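Local coordinates for DNA mismatch repair protein MutL (Aquifex aeolicus, PDB 6LZI) that binds adenine nucleotide in the Bergerat-fold ATPase domain of a DNA mismatch repair endonuclease and probably hydrolyses ATP during repair, at residues D18-L23 against L164-E169; L172-V177 against I237-I242. One frame throughout, in Å; residues are numbered along the deposited sequence.

Interaction 1 of 2, residues D18-L23 against L164-E169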
ATOM      1  N   ASP A  18      -0.476   8.677  -4.322  1.00 23.23           N
ATOM      2  CA  ASP A  18       0.851   8.391  -4.867  1.00 23.82           C
ATOM      3  C   ASP A  18       1.892   8.472  -3.767  1.00 23.08           C
ATOM      4  O   ASP A  18       2.902   7.759  -3.787  1.00 21.61           O
ATOM      5  CB  ASP A  18       1.231   9.378  -5.960  1.00 26.99           C
ATOM      6  CG  ASP A  18       0.318   9.302  -7.154  1.00 25.77           C
ATOM      7  OD1 ASP A  18      -0.087   8.175  -7.549  1.00 25.13           O
ATOM      8  OD2 ASP A  18      -0.043  10.382  -7.692  1.00 28.90           O
ATOM      9  N   VAL A  19       1.694   9.432  -2.857  1.00 22.83           N
ATOM     10  CA  VAL A  19       2.532   9.543  -1.683  1.00 21.82           C
ATOM     11  C   VAL A  19       2.443   8.283  -0.818  1.00 21.79           C
ATOM     12  O   VAL A  19       3.471   7.740  -0.376  1.00 20.45           O
ATOM     13  CB  VAL A  19       2.157  10.772  -0.876  1.00 19.17           C
ATOM     14  CG1 VAL A  19       3.052  10.782   0.396  1.00 18.99           C
ATOM     15  CG2 VAL A  19       2.356  12.019  -1.700  1.00 21.64           C
ATOM     16  N   VAL A  20       1.223   7.849  -0.498  1.00 20.66           N
ATOM     17  CA  VAL A  20       1.050   6.671   0.347  1.00 18.63           C
ATOM     18  C   VAL A  20       1.741   5.489  -0.294  1.00 18.45           C
ATOM     19  O   VAL A  20       2.437   4.734   0.360  1.00 20.67           O
ATOM     20  CB  VAL A  20      -0.438   6.367   0.501  1.00 22.58           C
ATOM     21  CG1 VAL A  20      -0.692   5.093   1.314  1.00 22.61           C
ATOM     22  CG2 VAL A  20      -1.114   7.537   1.196  1.00 23.97           C
ATOM     23  N   LYS A  21       1.650   5.412  -1.622  1.00 22.03           N
ATOM     24  CA  LYS A  21       2.224   4.259  -2.309  1.00 19.22           C
ATOM     25  C   LYS A  21       3.731   4.221  -2.074  1.00 19.41           C
ATOM     26  O   LYS A  21       4.331   3.164  -1.719  1.00 19.66           O
ATOM     27  CB  LYS A  21       1.918   4.366  -3.813  1.00 24.12           C
ATOM     28  CG  LYS A  21       2.532   3.236  -4.636  1.00 25.84           C
ATOM     29  CD  LYS A  21       3.886   3.651  -5.208  1.00 35.86           C
ATOM     30  CE  LYS A  21       4.322   2.729  -6.302  1.00 44.55           C
ATOM     31  NZ  LYS A  21       5.717   3.089  -6.668  1.00 44.97           N
ATOM     32  N   GLU A  22       4.376   5.360  -2.330  1.00 19.58           N
ATOM     33  CA  GLU A  22       5.828   5.418  -2.206  1.00 19.08           C
ATOM     34  C   GLU A  22       6.228   5.170  -0.797  1.00 20.91           C
ATOM     35  O   GLU A  22       7.190   4.434  -0.568  1.00 21.36           O
ATOM     36  CB  GLU A  22       6.402   6.732  -2.674  1.00 20.59           C
ATOM     37  CG  GLU A  22       6.058   7.011  -4.125  1.00 20.60           C
ATOM     38  CD  GLU A  22       6.770   6.071  -5.092  1.00 25.66           C
ATOM     39  OE1 GLU A  22       6.299   5.878  -6.247  1.00 29.87           O
ATOM     40  OE2 GLU A  22       7.780   5.470  -4.707  1.00 24.22           O
ATOM     41  N   LEU A  23       5.470   5.723   0.180  1.00 17.88           N
ATOM     42  CA  LEU A  23       5.912   5.476   1.559  1.00 16.67           C
ATOM     43  C   LEU A  23       5.737   4.006   1.958  1.00 19.86           C
ATOM     44  O   LEU A  23       6.625   3.425   2.578  1.00 20.51           O
ATOM     45  CB  LEU A  23       5.176   6.405   2.552  1.00 15.01           C
ATOM     46  CG  LEU A  23       5.550   7.849   2.180  1.00 16.86           C
ATOM     47  CD1 LEU A  23       4.694   8.782   3.150  1.00 21.53           C
ATOM     48  CD2 LEU A  23       6.985   8.248   2.181  1.00 18.06           C
ATOM     49  N   LEU A 164      -7.695   3.879   0.451  1.00 22.84           N
ATOM     50  CA  LEU A 164      -8.255   2.635   0.994  1.00 25.81           C
ATOM     51  C   LEU A 164      -8.016   1.455   0.059  1.00 24.72           C
ATOM     52  O   LEU A 164      -7.522   0.397   0.508  1.00 24.86           O
ATOM     53  CB  LEU A 164      -9.744   2.784   1.280  1.00 26.05           C
ATOM     54  CG  LEU A 164     -10.409   1.522   1.884  1.00 29.50           C
ATOM     55  CD1 LEU A 164      -9.700   1.070   3.108  1.00 29.90           C
ATOM     56  CD2 LEU A 164     -11.880   1.867   2.221  1.00 31.28           C
ATOM     57  N   GLU A 165      -8.303   1.649  -1.253  1.00 24.88           N
ATOM     58  CA  GLU A 165      -8.038   0.601  -2.250  1.00 27.21           C
ATOM     59  C   GLU A 165      -6.553   0.242  -2.347  1.00 26.69           C
ATOM     60  O   GLU A 165      -6.196  -0.937  -2.458  1.00 25.08           O
ATOM     61  CB  GLU A 165      -8.513   1.032  -3.651  1.00 30.16           C
ATOM     62  CG  GLU A 165     -10.034   0.884  -3.883  1.00 38.84           C
ATOM     63  CD  GLU A 165     -10.554  -0.478  -3.421  1.00 46.11           C
ATOM     64  OE1 GLU A 165     -11.368  -0.531  -2.460  1.00 47.13           O
ATOM     65  OE2 GLU A 165     -10.098  -1.502  -3.989  1.00 47.09           O
ATOM     66  N   LEU A 166      -5.673   1.243  -2.362  1.00 22.61           N
ATOM     67  CA  LEU A 166      -4.232   0.979  -2.363  1.00 22.73           C
ATOM     68  C   LEU A 166      -3.795   0.139  -1.181  1.00 23.71           C
ATOM     69  O   LEU A 166      -2.980  -0.764  -1.337  1.00 20.77           O
ATOM     70  CB  LEU A 166      -3.452   2.301  -2.374  1.00 22.13           C
ATOM     71  CG  LEU A 166      -1.935   2.134  -2.318  1.00 23.56           C
ATOM     72  CD1 LEU A 166      -1.413   1.637  -3.696  1.00 26.42           C
ATOM     73  CD2 LEU A 166      -1.206   3.423  -1.844  1.00 24.36           C
ATOM     74  N   ILE A 167      -4.256   0.470   0.029  1.00 21.53           N
ATOM     75  CA  ILE A 167      -3.790  -0.313   1.194  1.00 21.89           C
ATOM     76  C   ILE A 167      -4.343  -1.735   1.129  1.00 20.27           C
ATOM     77  O   ILE A 167      -3.648  -2.695   1.455  1.00 24.69           O
ATOM     78  CB  ILE A 167      -4.173   0.363   2.521  1.00 22.53           C
ATOM     79  CG1 ILE A 167      -3.554   1.769   2.600  1.00 21.32           C
ATOM     80  CG2 ILE A 167      -3.729  -0.591   3.676  1.00 23.14           C
ATOM     81  CD1 ILE A 167      -2.010   1.816   2.461  1.00 24.00           C
ATOM     82  N   LYS A 168      -5.577  -1.898   0.625  1.00 20.24           N
ATOM     83  CA  LYS A 168      -6.091  -3.248   0.411  1.00 24.56           C
ATOM     84  C   LYS A 168      -5.203  -4.013  -0.543  1.00 22.04           C
ATOM     85  O   LYS A 168      -4.927  -5.199  -0.330  1.00 19.44           O
ATOM     86  CB  LYS A 168      -7.535  -3.205  -0.111  1.00 25.79           C
ATOM     87  CG  LYS A 168      -8.505  -2.764   0.971  1.00 26.44           C
ATOM     88  CD  LYS A 168      -9.928  -2.625   0.413  1.00 29.15           C
ATOM     89  CE  LYS A 168     -10.836  -2.126   1.588  1.00 33.22           C
ATOM     90  NZ  LYS A 168     -12.280  -2.289   1.270  1.00 36.63           N
ATOM     91  N   GLU A 169      -4.726  -3.334  -1.583  1.00 21.69           N
ATOM     92  CA  GLU A 169      -3.902  -3.998  -2.594  1.00 24.04           C
ATOM     93  C   GLU A 169      -2.579  -4.466  -2.023  1.00 20.64           C
ATOM     94  O   GLU A 169      -2.134  -5.588  -2.295  1.00 19.48           O
ATOM     95  CB  GLU A 169      -3.713  -3.025  -3.734  1.00 25.45           C
ATOM     96  CG  GLU A 169      -2.743  -3.355  -4.822  1.00 29.98           C
ATOM     97  CD  GLU A 169      -2.844  -2.276  -5.899  1.00 35.80           C
ATOM     98  OE1 GLU A 169      -1.948  -1.396  -5.930  1.00 34.81           O
ATOM     99  OE2 GLU A 169      -3.846  -2.292  -6.653  1.00 47.41           O
TER
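L166 pushes its CD2 methyl against helix 16-29 between V20 and K21, joining helix 16-29 of the Bergerat (GHKL) ATP-binding fold to helix 156-173, which packs nearly parallel to it. The segment axes approach to 10.1 Å and cross at -22°, a separation that branched aliphatic side chains can bridge. CG of L166 lies anti to the backbone N (chi1 178°), and from there its CD2 methyl reaches helix 16-29. L166 CD2 stands 3.5 Å from the backbone N of K21 and 3.8 Å from CB of the same lysine. V20 answers from the other helix: its CG1 slides alongside the leucine in the reverse direction and comes to 3.6 Å from L166 CD2. The same CG1 also meets I167 CD1 at 3.7 Å, the two side chains crossing at about a right angle, so one valine methyl packs against two residues of helix 156-173. Valine suits this place because its short, stiff branch also reaches I47 of the sheet beneath. K21 gives only its root to the contact; the chain bends at chi2 and leads away, toward the carboxylates of E22 and, more weakly, E25. There K21 NZ makes a 2.9 Å salt bridge to E22 OE1, approaching from above the carboxylate plane.

Interaction 2 of 2, residues L172-V177 against I237-I242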
ATOM      1  N   LEU A 172      -3.264  -7.400   0.250  1.00 22.32           N
ATOM      2  CA  LEU A 172      -3.501  -8.670  -0.428  1.00 21.50           C
ATOM      3  C   LEU A 172      -2.232  -9.396  -0.867  1.00 23.41           C
ATOM      4  O   LEU A 172      -2.307 -10.622  -1.083  1.00 24.53           O
ATOM      5  CB  LEU A 172      -4.425  -8.446  -1.620  1.00 20.81           C
ATOM      6  CG  LEU A 172      -5.915  -8.211  -1.215  1.00 20.59           C
ATOM      7  CD1 LEU A 172      -6.756  -7.559  -2.366  1.00 18.83           C
ATOM      8  CD2 LEU A 172      -6.650  -9.438  -0.687  1.00 19.40           C
ATOM      9  N   THR A 173      -1.089  -8.718  -1.021  1.00 22.06           N
ATOM     10  CA  THR A 173       0.143  -9.405  -1.384  1.00 22.95           C
ATOM     11  C   THR A 173       1.129  -9.482  -0.244  1.00 21.56           C
ATOM     12  O   THR A 173       2.254  -9.913  -0.448  1.00 22.06           O
ATOM     13  CB  THR A 173       0.817  -8.711  -2.559  1.00 28.43           C
ATOM     14  OG1 THR A 173       0.923  -7.300  -2.316  1.00 33.58           O
ATOM     15  CG2 THR A 173      -0.075  -8.936  -3.757  1.00 28.08           C
ATOM     16  N   ASN A 174       0.738  -9.024   0.929  1.00 22.27           N
ATOM     17  CA  ASN A 174       1.627  -9.026   2.070  1.00 22.46           C
ATOM     18  C   ASN A 174       0.909  -9.562   3.280  1.00 26.97           C
ATOM     19  O   ASN A 174       0.649  -8.815   4.227  1.00 23.76           O
ATOM     20  CB  ASN A 174       2.129  -7.605   2.314  1.00 21.44           C
ATOM     21  CG  ASN A 174       3.110  -7.167   1.257  1.00 23.36           C
ATOM     22  OD1 ASN A 174       4.286  -7.541   1.313  1.00 26.23           O
ATOM     23  ND2 ASN A 174       2.622  -6.386   0.253  1.00 20.90           N
ATOM     24  N   PRO A 175       0.511 -10.833   3.257  1.00 26.53           N
ATOM     25  CA  PRO A 175      -0.331 -11.317   4.341  1.00 21.53           C
ATOM     26  C   PRO A 175       0.438 -11.446   5.630  1.00 24.81           C
ATOM     27  O   PRO A 175      -0.201 -11.503   6.656  1.00 23.27           O
ATOM     28  CB  PRO A 175      -0.854 -12.679   3.819  1.00 22.69           C
ATOM     29  CG  PRO A 175       0.170 -13.108   2.944  1.00 24.18           C
ATOM     30  CD  PRO A 175       0.636 -11.868   2.204  1.00 21.59           C
ATOM     31  N   GLU A 176       1.782 -11.479   5.591  1.00 22.76           N
ATOM     32  CA  GLU A 176       2.617 -11.573   6.782  1.00 23.64           C
ATOM     33  C   GLU A 176       2.748 -10.204   7.465  1.00 22.21           C
ATOM     34  O   GLU A 176       3.304 -10.117   8.572  1.00 24.65           O
ATOM     35  CB  GLU A 176       3.971 -12.133   6.382  1.00 25.68           C
ATOM     36  CG  GLU A 176       4.878 -11.145   5.589  1.00 33.58           C
ATOM     37  CD  GLU A 176       4.650 -11.026   4.064  1.00 35.35           C
ATOM     38  OE1 GLU A 176       3.654 -11.531   3.479  1.00 29.65           O
ATOM     39  OE2 GLU A 176       5.538 -10.388   3.426  1.00 40.48           O
ATOM     40  N   VAL A 177       2.173  -9.150   6.873  1.00 21.32           N
ATOM     41  CA  VAL A 177       2.352  -7.779   7.349  1.00 20.99           C
ATOM     42  C   VAL A 177       1.045  -7.276   7.932  1.00 20.43           C
ATOM     43  O   VAL A 177      -0.019  -7.499   7.367  1.00 20.98           O
ATOM     44  CB  VAL A 177       2.823  -6.849   6.219  1.00 20.48           C
ATOM     45  CG1 VAL A 177       2.987  -5.362   6.704  1.00 20.69           C
ATOM     46  CG2 VAL A 177       4.195  -7.387   5.762  1.00 22.00           C
ATOM     47  N   ILE A 237       0.116 -10.350 -10.825  1.00 38.83           N
ATOM     48  CA  ILE A 237       1.063 -11.141 -11.603  1.00 41.24           C
ATOM     49  C   ILE A 237       2.440 -10.959 -10.979  1.00 42.61           C
ATOM     50  O   ILE A 237       2.978  -9.845 -10.946  1.00 40.04           O
ATOM     51  CB  ILE A 237       1.033 -10.774 -13.091  1.00 47.30           C
ATOM     52  CG1 ILE A 237      -0.390 -11.012 -13.635  1.00 48.12           C
ATOM     53  CG2 ILE A 237       1.994 -11.658 -13.842  1.00 48.02           C
ATOM     54  CD1 ILE A 237      -0.499 -11.209 -15.141  1.00 51.81           C
ATOM     55  N   ASN A 238       2.992 -12.061 -10.484  1.00 44.15           N
ATOM     56  CA  ASN A 238       4.270 -12.105  -9.783  1.00 50.34           C
ATOM     57  C   ASN A 238       4.301 -11.016  -8.721  1.00 47.84           C
ATOM     58  O   ASN A 238       5.142 -10.115  -8.723  1.00 51.13           O
ATOM     59  CB  ASN A 238       5.454 -11.985 -10.750  1.00 51.01           C
ATOM     60  CG  ASN A 238       5.369 -12.964 -11.893  1.00 57.75           C
ATOM     61  OD1 ASN A 238       4.368 -13.659 -12.053  1.00 61.02           O
ATOM     62  ND2 ASN A 238       6.413 -13.015 -12.711  1.00 62.76           N
ATOM     63  N   LYS A 239       3.289 -11.076  -7.858  1.00 45.58           N
ATOM     64  CA  LYS A 239       3.141 -10.254  -6.663  1.00 46.31           C
ATOM     65  C   LYS A 239       2.865  -8.784  -6.978  1.00 42.90           C
ATOM     66  O   LYS A 239       2.856  -7.965  -6.067  1.00 43.24           O
ATOM     67  CB  LYS A 239       4.370 -10.399  -5.743  1.00 49.33           C
ATOM     68  CG  LYS A 239       4.150  -9.974  -4.270  1.00 54.52           C
ATOM     69  CD  LYS A 239       5.480  -9.883  -3.511  1.00 57.37           C
ATOM     70  CE  LYS A 239       5.378  -9.051  -2.234  1.00 58.21           C
ATOM     71  NZ  LYS A 239       4.667  -7.734  -2.429  1.00 58.94           N
ATOM     72  N   ARG A 240       2.591  -8.426  -8.238  1.00 44.03           N
ATOM     73  CA  ARG A 240       2.305  -7.020  -8.488  1.00 43.99           C
ATOM     74  C   ARG A 240       0.870  -6.837  -8.979  1.00 43.88           C
ATOM     75  O   ARG A 240       0.375  -7.663  -9.748  1.00 44.34           O
ATOM     76  CB  ARG A 240       3.273  -6.434  -9.533  1.00 48.11           C
ATOM     77  CG  ARG A 240       4.721  -6.719  -9.241  1.00 52.13           C
ATOM     78  CD  ARG A 240       5.608  -6.363 -10.435  1.00 59.49           C
ATOM     79  NE  ARG A 240       6.623  -7.395 -10.673  1.00 66.54           N
ATOM     80  CZ  ARG A 240       7.735  -7.221 -11.391  1.00 68.75           C
ATOM     81  NH1 ARG A 240       7.995  -6.045 -11.950  1.00 66.69           N
ATOM     82  NH2 ARG A 240       8.594  -8.227 -11.546  1.00 71.91           N
ATOM     83  N   PRO A 241       0.196  -5.753  -8.593  1.00 44.81           N
ATOM     84  CA  PRO A 241      -1.211  -5.566  -9.001  1.00 40.05           C
ATOM     85  C   PRO A 241      -1.337  -5.152 -10.470  1.00 46.04           C
ATOM     86  O   PRO A 241      -0.764  -4.152 -10.903  1.00 41.21           O
ATOM     87  CB  PRO A 241      -1.707  -4.466  -8.068  1.00 44.72           C
ATOM     88  CG  PRO A 241      -0.526  -4.129  -7.177  1.00 46.66           C
ATOM     89  CD  PRO A 241       0.693  -4.634  -7.777  1.00 47.12           C
ATOM     90  N   ILE A 242      -2.140  -5.910 -11.218  1.00 49.97           N
ATOM     91  CA  ILE A 242      -2.391  -5.705 -12.640  1.00 56.39           C
ATOM     92  C   ILE A 242      -3.783  -5.109 -12.807  1.00 56.60           C
ATOM     93  O   ILE A 242      -4.758  -5.649 -12.275  1.00 57.01           O
ATOM     94  CB  ILE A 242      -2.276  -7.042 -13.393  1.00 56.14           C
ATOM     95  CG1 ILE A 242      -0.863  -7.591 -13.257  1.00 56.34           C
ATOM     96  CG2 ILE A 242      -2.671  -6.915 -14.853  1.00 58.80           C
ATOM     97  CD1 ILE A 242       0.192  -6.661 -13.789  1.00 54.93           C
TER
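K239 lays its aliphatic chain across T173 and brings its ammonium group beside the amide of N174, bridging the Bergerat-fold ATPase region and the following S5-type domain. The lysine projects from a type I' beta turn, I237 to R240, that links strands 232-237 and 240-242. Its left-handed backbone (phi 69°, psi 10°) is part of that tight reversal. The side chain remains extended as far as CE and bends only at chi4 (-47°), which turns NZ in toward the N174 amide.

On the way, K239 CG passes 4.0 Å from T173 CB, the two side chains meeting at a slant, and K239 CE lies 3.7 Å from the backbone O of T173. Threonine fits because it is small and beta-branched: CG2 lies near the lysine's own backbone O, while T173 OG1 is 3.8 Å from K239 NZ, too far for a hydrogen bond.

The N174 side chain runs at about a right angle to the lysine. Its ND2 is hydrogen-bonded to the backbone O of Y170, back in the helix, and this bond helps fix the amide's rotation. With an alanine at N174, the Y170 carbonyl would probably lose its side-chain partner and a gap would open beside the end of the lysine. N174 also begins the type I turn to V177, closed by a 3.1 Å bond from V177 N to N174 O, by which the chain leaves the helix for strand 178-183.

No hydrogen bond spans the two segments, and E176 OE2 stays 6.5 Å from K239 NZ, so any attraction between these opposite charges acts only at a distance. N174 OD1 is 3.8 Å from K239 NZ, beyond hydrogen-bonding distance, and N174 ND2, itself a donor, lies 3.6 Å from K239 NZ without bonding to it.

Overall arrangement
Helix 156-173 joins the two contacts, whose centres lie 13 Å apart. Interaction 1 packs its middle against helix 16-29, beside the nucleotide site; interaction 2 brings residues 173-174, at its C-terminal side, to the turn of the following domain. They meet directly where E169 touches P241. Y170 links them again, touching K21 and accepting the bond from N174, while N174 itself reaches L28 of helix 16-29. Interaction 1 is the nearer to the ligands: the K21 side chain is about 7 Å from the bound magnesium ion and about 8 Å from ADP, against about 13 Å from the N174 side chain to ADP. The helix thus connects the nucleotide-binding core with the second domain.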